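Local coordinates for protein alginate lyase (Bacteroides ovatus, PDB 3NNB) that probably cleaves the glycosidic bonds of alginate, a polyuronate of brown algae and bacteria, by beta-elimination, at residues Tyr63-Pro68 with Tyr148-Pro153; Tyr69-Pro74 with Gln88-Leu93; Tyr82-Gly87 with Leu269-Ala274; Thr273-Thr278 with Lys334-Lys339. All coordinates share one frame; numbering follows the deposited sequence.

Contact 1 is the buried one, a short parallel pairing held by backbone and hydroxyl bonds. Contact 2 lies within the loop that contact 1 closes and touches it at P68 and N90; it sits at the surface and trades backbone pairing for indole stacking and two side-chain bonds to carbonyls. Contacts 2 and 3 reach the same small antiparallel sheet, 70-71 with 83-84. Contact 3, also at the surface, is the charged one, built on a carboxylate gripped by one arginine, with a second arginine close by. Contact 4 shares T273 and A274 with it but is partly buried and mainly apolar, joining two helix starts; its centre lies about 24 Å from that of contact 1.

Contact 1 of 4, residues Tyr63-Pro68 with Tyr148-Pro153; sequences YMSMGP and YGQTIP
S65 and T151 carry the tight middle of a small two-stranded parallel sheet, where strand 64-66 runs beside 148-151 and the latter turns a corner at G149 and Q150. T151 OG1 donates to S65 O over 2.9 Å, tilted from the carbonyl plane, and T151 N adds a weak, bent bond to the same oxygen. OG1 gets there by lying between its own backbone N and carbonyl carbon (chi1 69°). At the corner, Q150 N donates nearly straight (164°) to S65 OG at 2.8 Å, and that hydroxyl is also hydrogen-bonded to D167. G67 N then gives its hydrogen to T151 O at 2.9 Å. The extended Q150 side chain crosses P68 at about a right angle, OE1 standing 3.6 Å from P68 CD, while NE2 is held by D167, which also bonds Y63 OH. An alanine at Q150 would probably leave D167 short of that amide N-H and open a gap beside G67 CA and P68 CD. A citrate, probably from the crystallisation liquor, lies about 5 Å from this side chain and may mark a pocket.

The Y148 end is slacker. S65 N reaches Y148 O only at 3.3 Å, and just before it a water bridges Y63 O and Y148 N. At the other end P68 and P153 are partly exposed, and M66 CG rests 4.0 Å from P153 CD. M64, extended beyond CG, sets its methyl CE 3.6 Å from T151 OG1.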
# COMPACT_ATOMS: atom_id res chain seq x y z
N TYR A 63 15.27 -0.21 -10.67
CA TYR A 63 14.96 -0.43 -9.27
C TYR A 63 15.56 -1.75 -8.78
O TYR A 63 15.44 -2.76 -9.45
CB TYR A 63 13.44 -0.40 -9.03
CG TYR A 63 13.03 -0.63 -7.59
CD1 TYR A 63 12.98 0.39 -6.66
CD2 TYR A 63 12.68 -1.89 -7.18
CE1 TYR A 63 12.59 0.17 -5.37
CE2 TYR A 63 12.28 -2.14 -5.86
CZ TYR A 63 12.24 -1.11 -4.97
OH TYR A 63 11.84 -1.36 -3.66
N MSE A 64 16.17 -1.70 -7.62
CA MSE A 64 16.74 -2.89 -7.00
C MSE A 64 16.44 -2.84 -5.54
O MSE A 64 16.72 -1.83 -4.87
CB MSE A 64 18.27 -2.96 -7.23
CG MSE A 64 18.86 -4.28 -6.75
SE MSE A 64 20.79 -4.22 -6.88
CE MSE A 64 21.15 -5.97 -6.03
N SER A 65 15.90 -3.94 -5.04
CA SER A 65 15.75 -4.09 -3.58
C SER A 65 16.12 -5.51 -3.17
O SER A 65 16.35 -6.35 -4.03
CB SER A 65 14.31 -3.80 -3.12
OG SER A 65 13.40 -4.72 -3.69
N MSE A 66 16.19 -5.73 -1.86
CA MSE A 66 16.51 -7.04 -1.28
C MSE A 66 15.31 -7.61 -0.54
O MSE A 66 14.59 -6.88 0.14
CB MSE A 66 17.64 -6.88 -0.25
CG MSE A 66 18.21 -8.21 0.24
SE MSE A 66 19.45 -7.88 1.73
CE MSE A 66 18.17 -7.98 3.09
N GLY A 67 15.09 -8.92 -0.65
CA GLY A 67 14.04 -9.58 0.13
C GLY A 67 14.25 -9.25 1.61
O GLY A 67 15.32 -9.56 2.18
N PRO A 68 13.27 -8.61 2.27
CA PRO A 68 13.57 -8.07 3.60
C PRO A 68 13.89 -9.10 4.67
O PRO A 68 14.60 -8.78 5.61
CB PRO A 68 12.29 -7.34 3.99
CG PRO A 68 11.79 -6.91 2.73
CD PRO A 68 12.04 -8.00 1.74
N TYR A 148 14.20 -6.37 -10.93
CA TYR A 148 15.19 -6.59 -9.87
C TYR A 148 14.64 -6.26 -8.48
O TYR A 148 15.39 -5.93 -7.59
CB TYR A 148 16.50 -5.89 -10.20
CG TYR A 148 17.10 -6.47 -11.48
CD1 TYR A 148 17.84 -7.66 -11.44
CD2 TYR A 148 16.88 -5.89 -12.72
CE1 TYR A 148 18.34 -8.23 -12.61
CE2 TYR A 148 17.36 -6.46 -13.87
CZ TYR A 148 18.13 -7.62 -13.82
OH TYR A 148 18.61 -8.21 -15.00
N GLY A 149 13.31 -6.31 -8.34
CA GLY A 149 12.65 -6.17 -7.04
C GLY A 149 12.89 -7.42 -6.20
O GLY A 149 12.66 -8.54 -6.66
N GLN A 150 13.30 -7.20 -4.96
CA GLN A 150 13.58 -8.29 -4.00
C GLN A 150 14.46 -9.42 -4.51
O GLN A 150 14.13 -10.62 -4.43
CB GLN A 150 12.30 -8.81 -3.34
CG GLN A 150 11.65 -7.77 -2.49
CD GLN A 150 10.56 -8.32 -1.60
OE1 GLN A 150 10.59 -9.51 -1.21
NE2 GLN A 150 9.59 -7.46 -1.26
N THR A 151 15.58 -9.00 -5.06
CA THR A 151 16.78 -9.86 -5.19
C THR A 151 17.18 -10.40 -3.84
O THR A 151 16.88 -9.81 -2.79
CB THR A 151 17.99 -9.06 -5.75
OG1 THR A 151 18.47 -8.10 -4.79
CG2 THR A 151 17.69 -8.40 -7.11
N ILE A 152 17.85 -11.54 -3.85
CA ILE A 152 18.31 -12.16 -2.63
C ILE A 152 19.74 -12.64 -2.90
O ILE A 152 19.97 -13.40 -3.83
CB ILE A 152 17.49 -13.36 -2.20
CG1 ILE A 152 16.01 -13.02 -1.99
CG2 ILE A 152 18.12 -13.98 -0.92
CD1 ILE A 152 15.09 -14.27 -1.89
N PRO A 153 20.70 -12.18 -2.10
CA PRO A 153 22.10 -12.59 -2.27
C PRO A 153 22.27 -14.10 -2.30
O PRO A 153 21.81 -14.81 -1.41
CB PRO A 153 22.78 -11.98 -1.05
CG PRO A 153 22.00 -10.72 -0.83
CD PRO A 153 20.58 -11.19 -1.02
O HOH W 1 14.04 -3.56 -11.60

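Contact 2 of 4, residues Tyr69-Pro74 with Gln88-Leu93; sequences YWWPDP and QRNPEL
W71, N90 and Y69 do most of the work here. The indole of W71 lies on N90 like a lid: its plane is only 14° from that of the N90 carboxamide, N90 CB stands 3.8 Å above the ring plane over its centre, and N90 CA makes a CH-pi contact with the six-membered ring. At the ring's edge NE1 donates to Q88 O, 2.8 Å away; the acceptor is in the plane of the indole, although the donor stands well above the plane of the Q88 carbonyl. P91 CD closes in on W71 CH2 at 3.7 Å. An alanine in place of W71 would probably leave Q88 O without its indole N-H and open a gap over N90 CA and CB and beside P91 CD.

Beneath this lid three bonds fix the rotation of the N90 carboxamide. Its CG is anti to the backbone N (chi1 179°), and ND2 gives a straight bond (170°), in the carboxamide plane, to a lone pair of W70 O at 2.9 Å. ND2 also donates to E92 OE1, while OD1 accepts from E92 N above its carbonyl plane, an Asx turn that leads into the 3-10 segment 91-93.

Y69 meets the same Q88 oxygen from another direction: its CA-H points at Q88 O, and ring atom CD1 is 3.5 Å from it near the ring plane. The Y69 hydroxyl bonds Y277 of helix 274-293. Strand 70-71 pairs antiparallel with 83-84, N90 and E92 touch M66 of strand 64-66, and the segment 88-93 lies ahead of helix 98-118.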
# COMPACT_ATOMS: atom_id res chain seq x y z
N TYR A 69 13.36 -10.32 4.54
CA TYR A 69 13.55 -11.35 5.58
C TYR A 69 14.74 -12.27 5.34
O TYR A 69 14.84 -13.34 5.95
CB TYR A 69 12.28 -12.17 5.72
CG TYR A 69 11.04 -11.37 6.09
CD1 TYR A 69 11.07 -10.27 6.94
CD2 TYR A 69 9.81 -11.77 5.60
CE1 TYR A 69 9.88 -9.58 7.28
CE2 TYR A 69 8.62 -11.07 5.94
CZ TYR A 69 8.67 -10.01 6.79
OH TYR A 69 7.49 -9.34 7.11
N TRP A 70 15.63 -11.87 4.42
CA TRP A 70 16.75 -12.73 4.01
C TRP A 70 18.04 -12.16 4.59
O TRP A 70 18.33 -10.96 4.45
CB TRP A 70 16.78 -12.85 2.45
CG TRP A 70 15.59 -13.63 1.97
CD1 TRP A 70 14.30 -13.16 1.78
CD2 TRP A 70 15.52 -15.04 1.75
NE1 TRP A 70 13.48 -14.19 1.39
CE2 TRP A 70 14.19 -15.35 1.37
CE3 TRP A 70 16.47 -16.06 1.79
CZ2 TRP A 70 13.79 -16.66 1.05
CZ3 TRP A 70 16.08 -17.36 1.46
CH2 TRP A 70 14.75 -17.64 1.09
N TRP A 71 18.80 -13.07 5.24
CA TRP A 71 19.98 -12.74 6.03
C TRP A 71 21.17 -13.62 5.67
O TRP A 71 20.98 -14.76 5.24
CB TRP A 71 19.73 -12.99 7.53
CG TRP A 71 18.65 -12.13 8.15
CD1 TRP A 71 17.31 -12.21 7.92
CD2 TRP A 71 18.85 -11.08 9.10
NE1 TRP A 71 16.65 -11.25 8.69
CE2 TRP A 71 17.57 -10.55 9.41
CE3 TRP A 71 19.98 -10.52 9.70
CZ2 TRP A 71 17.40 -9.52 10.34
CZ3 TRP A 71 19.80 -9.50 10.62
CH2 TRP A 71 18.55 -9.00 10.90
N PRO A 72 22.39 -13.11 5.89
CA PRO A 72 23.57 -13.97 5.73
C PRO A 72 23.49 -15.22 6.60
O PRO A 72 23.05 -15.14 7.75
CB PRO A 72 24.75 -13.08 6.15
CG PRO A 72 24.25 -11.70 6.19
CD PRO A 72 22.73 -11.73 6.29
N ASP A 73 23.91 -16.36 6.04
CA ASP A 73 23.91 -17.64 6.72
C ASP A 73 25.24 -17.75 7.46
O ASP A 73 26.25 -17.88 6.82
CB ASP A 73 23.82 -18.77 5.71
CG ASP A 73 23.68 -20.14 6.35
OD1 ASP A 73 24.01 -20.25 7.54
OD2 ASP A 73 23.24 -21.08 5.67
N PRO A 74 25.24 -17.68 8.81
CA PRO A 74 26.53 -17.73 9.51
C PRO A 74 27.33 -19.02 9.32
O PRO A 74 28.56 -19.02 9.53
CB PRO A 74 26.12 -17.57 10.99
CG PRO A 74 24.72 -18.06 11.06
CD PRO A 74 24.11 -17.65 9.74
N GLN A 88 11.65 -10.93 10.41
CA GLN A 88 12.81 -10.18 10.90
C GLN A 88 13.50 -9.50 9.72
O GLN A 88 14.04 -10.18 8.84
CB GLN A 88 13.78 -11.12 11.63
CG GLN A 88 13.15 -11.86 12.83
CD GLN A 88 14.18 -12.61 13.66
OE1 GLN A 88 15.01 -12.00 14.31
NE2 GLN A 88 14.15 -13.91 13.62
N ARG A 89 13.44 -8.16 9.70
CA ARG A 89 13.90 -7.36 8.58
C ARG A 89 15.41 -7.08 8.65
O ARG A 89 15.92 -6.44 9.59
CB ARG A 89 13.10 -6.05 8.43
CG ARG A 89 11.65 -6.26 8.04
CD ARG A 89 10.87 -4.92 7.89
NE ARG A 89 11.20 -4.18 6.67
CZ ARG A 89 10.57 -4.26 5.49
NH1 ARG A 89 9.53 -5.07 5.31
NH2 ARG A 89 10.99 -3.51 4.46
N ASN A 90 16.13 -7.54 7.63
CA ASN A 90 17.57 -7.35 7.57
C ASN A 90 17.92 -5.90 7.24
O ASN A 90 17.50 -5.38 6.24
CB ASN A 90 18.13 -8.25 6.49
CG ASN A 90 19.63 -8.12 6.32
OD1 ASN A 90 20.28 -7.22 6.89
ND2 ASN A 90 20.17 -8.99 5.45
N PRO A 91 18.59 -5.21 8.16
CA PRO A 91 18.83 -3.78 7.90
C PRO A 91 19.66 -3.50 6.65
O PRO A 91 19.68 -2.35 6.20
CB PRO A 91 19.53 -3.31 9.17
CG PRO A 91 20.03 -4.52 9.83
CD PRO A 91 19.10 -5.64 9.46
N GLU A 92 20.36 -4.49 6.11
CA GLU A 92 21.07 -4.34 4.83
C GLU A 92 20.18 -3.87 3.73
O GLU A 92 20.63 -3.30 2.77
CB GLU A 92 21.69 -5.67 4.36
CG GLU A 92 22.86 -6.10 5.17
CD GLU A 92 23.55 -7.30 4.57
OE1 GLU A 92 22.89 -8.32 4.30
OE2 GLU A 92 24.76 -7.23 4.39
N LEU A 93 18.89 -4.15 3.85
CA LEU A 93 17.97 -3.70 2.78
C LEU A 93 18.02 -2.20 2.51
O LEU A 93 17.72 -1.74 1.39
CB LEU A 93 16.57 -4.20 3.05
CG LEU A 93 15.75 -3.48 4.12
CD1 LEU A 93 15.09 -2.19 3.54
CD2 LEU A 93 14.68 -4.46 4.61

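Contact 3 of 4, residues Tyr82-Gly87 with Leu269-Ala274; sequences YIRKDG and LARTTA
D86 reaches across to R271 and T272. Its CB stands over one face of the R84 guanidinium, offset toward the rim, and has T272 OG1 at 3.8 Å. CG, anti to the backbone N (chi1 -175°), lies at the edge of the R271 guanidinium, in its plane. From there the carboxylate is gripped side-on by two nitrogens. D86 OD1 takes R271 NH2 at 2.8 Å and also accepts from a water, which donates to T272 OG1 as well and is bonded to T273 OG1. D86 OD2 takes R271 NE at 3.0 Å on its syn side. From the opposite face of the carboxylate, T272 N reaches D86 OD2 at 3.1 Å, a straight bond at 170°. R271 bends at chi2 and chi3 on its way there.

The D86 backbone adds one more tie: T272 OG1 donates to D86 O over 2.7 Å, coming in from above the carbonyl plane. Next along the chain, the CA of G87 packs 3.6 Å from T272 OG1.

The loop just after strand 83-84 is thus fastened to the loop ahead of helix 274-293. R84 NH2 sits over the face of the R271 guanidinium, only 3.2 Å from R271 NH2, two donors that cannot bond each other; D86, at the edge of R271 and with a long, charge-only contact to R84, probably offsets the repulsion. A citrate, probably from the crystallisation liquor, bonds R271 NH2. Two arginines beside a single carboxylate would probably leave a net positive patch, consistent with a place where anionic groups, perhaps those of alginate, can settle.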
# COMPACT_ATOMS: atom_id res chain seq x y z
N TYR A 82 21.95 -16.40 1.24
CA TYR A 82 21.13 -15.97 2.35
C TYR A 82 20.03 -16.96 2.70
O TYR A 82 19.56 -17.73 1.87
CB TYR A 82 20.53 -14.59 2.04
CG TYR A 82 21.49 -13.41 2.30
CD1 TYR A 82 22.88 -13.58 2.28
CD2 TYR A 82 21.01 -12.13 2.51
CE1 TYR A 82 23.74 -12.52 2.48
CE2 TYR A 82 21.85 -11.07 2.72
CZ TYR A 82 23.24 -11.25 2.69
OH TYR A 82 24.05 -10.16 2.93
N ILE A 83 19.58 -16.85 3.94
CA ILE A 83 18.55 -17.68 4.49
C ILE A 83 17.44 -16.81 5.05
O ILE A 83 17.64 -15.64 5.36
CB ILE A 83 19.10 -18.65 5.56
CG1 ILE A 83 19.85 -17.90 6.68
CG2 ILE A 83 19.96 -19.75 4.85
CD1 ILE A 83 20.20 -18.79 7.93
N ARG A 84 16.25 -17.39 5.16
CA ARG A 84 15.07 -16.63 5.55
C ARG A 84 14.79 -16.69 7.04
O ARG A 84 14.88 -17.74 7.67
CB ARG A 84 13.86 -17.11 4.77
CG ARG A 84 12.63 -16.25 4.95
CD ARG A 84 11.56 -16.88 4.10
NE ARG A 84 10.22 -16.34 4.22
CZ ARG A 84 9.16 -16.96 4.74
NH1 ARG A 84 9.25 -18.13 5.36
NH2 ARG A 84 8.00 -16.34 4.69
N LYS A 85 14.50 -15.52 7.62
CA LYS A 85 14.06 -15.38 9.00
C LYS A 85 12.72 -14.61 8.97
O LYS A 85 12.68 -13.37 9.05
CB LYS A 85 15.07 -14.57 9.82
CG LYS A 85 16.49 -15.19 9.88
CD LYS A 85 16.48 -16.53 10.56
CE LYS A 85 17.94 -17.04 10.72
NZ LYS A 85 18.02 -18.33 11.48
N ASP A 86 11.63 -15.36 8.79
CA ASP A 86 10.31 -14.73 8.58
C ASP A 86 10.03 -13.71 9.67
O ASP A 86 10.10 -14.01 10.89
CB ASP A 86 9.22 -15.82 8.52
CG ASP A 86 7.84 -15.28 8.17
OD1 ASP A 86 7.74 -14.17 7.62
OD2 ASP A 86 6.84 -16.00 8.49
N GLY A 87 9.69 -12.49 9.25
CA GLY A 87 9.29 -11.43 10.15
C GLY A 87 10.40 -10.57 10.70
O GLY A 87 10.14 -9.59 11.39
N LEU A 269 -2.03 -16.99 8.51
CA LEU A 269 -1.95 -17.47 9.90
C LEU A 269 -0.73 -18.34 10.16
O LEU A 269 -0.37 -18.55 11.32
CB LEU A 269 -3.24 -18.24 10.27
CG LEU A 269 -4.50 -17.34 10.31
CD1 LEU A 269 -5.80 -18.18 10.50
CD2 LEU A 269 -4.33 -16.24 11.41
N ALA A 270 -0.11 -18.86 9.10
CA ALA A 270 1.10 -19.69 9.25
C ALA A 270 2.34 -18.83 9.48
O ALA A 270 3.42 -19.38 9.77
CB ALA A 270 1.30 -20.55 8.03
N ARG A 271 2.23 -17.52 9.31
CA ARG A 271 3.41 -16.64 9.42
C ARG A 271 3.84 -16.33 10.84
O ARG A 271 3.04 -16.46 11.78
CB ARG A 271 3.14 -15.33 8.69
CG ARG A 271 2.71 -15.51 7.20
CD ARG A 271 3.75 -16.22 6.35
NE ARG A 271 4.94 -15.39 6.23
CZ ARG A 271 5.10 -14.42 5.34
NH1 ARG A 271 4.13 -14.11 4.46
NH2 ARG A 271 6.23 -13.71 5.34
N THR A 272 5.10 -15.87 11.01
CA THR A 272 5.57 -15.45 12.33
C THR A 272 4.89 -14.18 12.81
O THR A 272 4.81 -13.93 14.01
CB THR A 272 7.09 -15.27 12.42
OG1 THR A 272 7.48 -14.25 11.53
CG2 THR A 272 7.84 -16.56 12.07
N THR A 273 4.37 -13.39 11.87
CA THR A 273 3.50 -12.27 12.19
C THR A 273 2.08 -12.51 11.66
O THR A 273 1.58 -11.77 10.81
CB THR A 273 4.09 -10.91 11.71
OG1 THR A 273 4.37 -10.94 10.30
CG2 THR A 273 5.39 -10.56 12.46
N ALA A 274 1.44 -13.56 12.16
CA ALA A 274 0.14 -13.95 11.67
C ALA A 274 -0.95 -12.90 11.88
O ALA A 274 -1.83 -12.75 11.05
CB ALA A 274 -0.25 -15.29 12.31
O HOH W 2 6.17 -12.85 9.47

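Contact 4 of 4, residues Thr273-Thr278 with Lys334-Lys339; sequences TALGYT and KEWDKK
L275 lays its CD2 methyl over one face of the W336 indole, 3.5 Å from CZ3 and 4.0 Å from the centroid of the six-membered ring, 28° off its normal. The two side chains cross at about a right angle. L275 CG is anti to the backbone N (chi1 -180°), which sets CG 4.1 Å from K339 CB; L275 CD2 meets the same K339 CB at 3.9 Å. W336 in turn meets the ring of W328, and L275 touches W328 too, so the leucine packs against a pair of tryptophans.

This is the packing of two helix starts: the first turn of helix 274-293, with T273 at the N-cap position, though its side chain makes no capping bond, against the first turn of 336-351, with E335 at its N-cap. In a mainly helical chain of the six-hairpin clan, packing between neighbouring helices is consistent with an alpha/alpha toroid.

K339 bends at chi2 (-53°), and its CG, CD and CE pass over G276 CA, with CD at 4.0 Å, so the aliphatic part of the lysine lies against the helix backbone at G276. Beyond, a water donates to G276 O and accepts from K339 NZ, and the ammonium also makes a salt bridge with E342.

At the other end T273 CG2 rests on the lysine K334, 4.1 Å from both CG and CE. K334 NZ carries on to hydrogen-bond the backbone O of G87.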
# COMPACT_ATOMS: atom_id res chain seq x y z
N THR A 273 4.37 -13.39 11.87
CA THR A 273 3.50 -12.27 12.19
C THR A 273 2.08 -12.51 11.66
O THR A 273 1.58 -11.77 10.81
CB THR A 273 4.09 -10.91 11.71
OG1 THR A 273 4.37 -10.94 10.30
CG2 THR A 273 5.39 -10.56 12.46
N ALA A 274 1.44 -13.56 12.16
CA ALA A 274 0.14 -13.95 11.67
C ALA A 274 -0.95 -12.90 11.88
O ALA A 274 -1.83 -12.75 11.05
CB ALA A 274 -0.25 -15.29 12.31
N LEU A 275 -0.91 -12.15 13.00
CA LEU A 275 -1.91 -11.10 13.17
C LEU A 275 -1.62 -9.98 12.16
O LEU A 275 -2.53 -9.45 11.51
CB LEU A 275 -1.89 -10.56 14.58
CG LEU A 275 -2.89 -9.46 14.90
CD1 LEU A 275 -4.32 -9.95 14.71
CD2 LEU A 275 -2.70 -8.89 16.38
N GLY A 276 -0.36 -9.62 12.02
CA GLY A 276 0.03 -8.60 11.05
C GLY A 276 -0.35 -8.90 9.61
O GLY A 276 -0.90 -8.04 8.94
N TYR A 277 -0.11 -10.12 9.16
CA TYR A 277 -0.46 -10.48 7.80
C TYR A 277 -1.98 -10.64 7.59
O TYR A 277 -2.49 -10.36 6.49
CB TYR A 277 0.32 -11.73 7.35
CG TYR A 277 1.69 -11.38 6.84
CD1 TYR A 277 1.83 -10.67 5.67
CD2 TYR A 277 2.85 -11.62 7.60
CE1 TYR A 277 3.09 -10.29 5.20
CE2 TYR A 277 4.12 -11.23 7.12
CZ TYR A 277 4.23 -10.59 5.91
OH TYR A 277 5.47 -10.17 5.46
N THR A 278 -2.69 -11.14 8.60
CA THR A 278 -4.16 -11.20 8.53
C THR A 278 -4.69 -9.78 8.28
O THR A 278 -5.55 -9.55 7.43
CB THR A 278 -4.74 -11.75 9.83
OG1 THR A 278 -4.46 -13.15 9.95
CG2 THR A 278 -6.27 -11.53 9.91
N LYS A 334 6.30 -9.67 17.01
CA LYS A 334 6.56 -8.27 17.29
C LYS A 334 5.29 -7.48 17.07
O LYS A 334 4.30 -8.03 16.60
CB LYS A 334 7.65 -7.76 16.36
CG LYS A 334 7.31 -7.91 14.88
CD LYS A 334 8.45 -7.44 13.94
CE LYS A 334 8.07 -7.49 12.47
NZ LYS A 334 9.09 -6.92 11.55
N GLU A 335 5.33 -6.18 17.39
CA GLU A 335 4.27 -5.24 17.00
C GLU A 335 2.85 -5.61 17.46
O GLU A 335 1.89 -5.24 16.79
CB GLU A 335 4.30 -5.08 15.48
CG GLU A 335 5.55 -4.44 14.96
CD GLU A 335 5.66 -4.36 13.43
OE1 GLU A 335 5.03 -5.12 12.67
OE2 GLU A 335 6.39 -3.48 12.96
N TRP A 336 2.71 -6.32 18.58
CA TRP A 336 1.36 -6.67 19.07
C TRP A 336 0.47 -5.46 19.25
O TRP A 336 -0.60 -5.40 18.70
CB TRP A 336 1.45 -7.47 20.38
CG TRP A 336 0.10 -7.85 20.85
CD1 TRP A 336 -0.63 -7.22 21.83
CD2 TRP A 336 -0.73 -8.90 20.35
NE1 TRP A 336 -1.87 -7.80 21.95
CE2 TRP A 336 -1.94 -8.86 21.07
CE3 TRP A 336 -0.55 -9.91 19.40
CZ2 TRP A 336 -2.97 -9.76 20.85
CZ3 TRP A 336 -1.60 -10.79 19.16
CH2 TRP A 336 -2.79 -10.70 19.90
N ASP A 337 0.90 -4.47 20.05
CA ASP A 337 0.06 -3.30 20.29
C ASP A 337 -0.21 -2.51 19.02
O ASP A 337 -1.35 -2.05 18.77
CB ASP A 337 0.72 -2.39 21.34
CG ASP A 337 0.74 -2.99 22.71
OD1 ASP A 337 0.03 -3.95 22.99
OD2 ASP A 337 1.46 -2.43 23.54
N LYS A 338 0.81 -2.33 18.19
CA LYS A 338 0.63 -1.66 16.90
C LYS A 338 -0.46 -2.33 16.04
O LYS A 338 -1.28 -1.62 15.44
CB LYS A 338 1.96 -1.61 16.16
CG LYS A 338 1.95 -0.98 14.82
CD LYS A 338 3.35 -1.17 14.15
CE LYS A 338 3.34 -0.70 12.71
NZ LYS A 338 4.50 -1.22 11.93
N LYS A 339 -0.42 -3.66 15.93
CA LYS A 339 -1.43 -4.41 15.14
C LYS A 339 -2.80 -4.45 15.77
O LYS A 339 -3.79 -4.35 15.04
CB LYS A 339 -0.93 -5.81 14.80
CG LYS A 339 0.33 -5.79 13.92
CD LYS A 339 0.19 -4.93 12.67
CE LYS A 339 1.52 -4.85 11.94
NZ LYS A 339 1.42 -3.91 10.75
O HOH W 3 -0.37 -5.24 8.92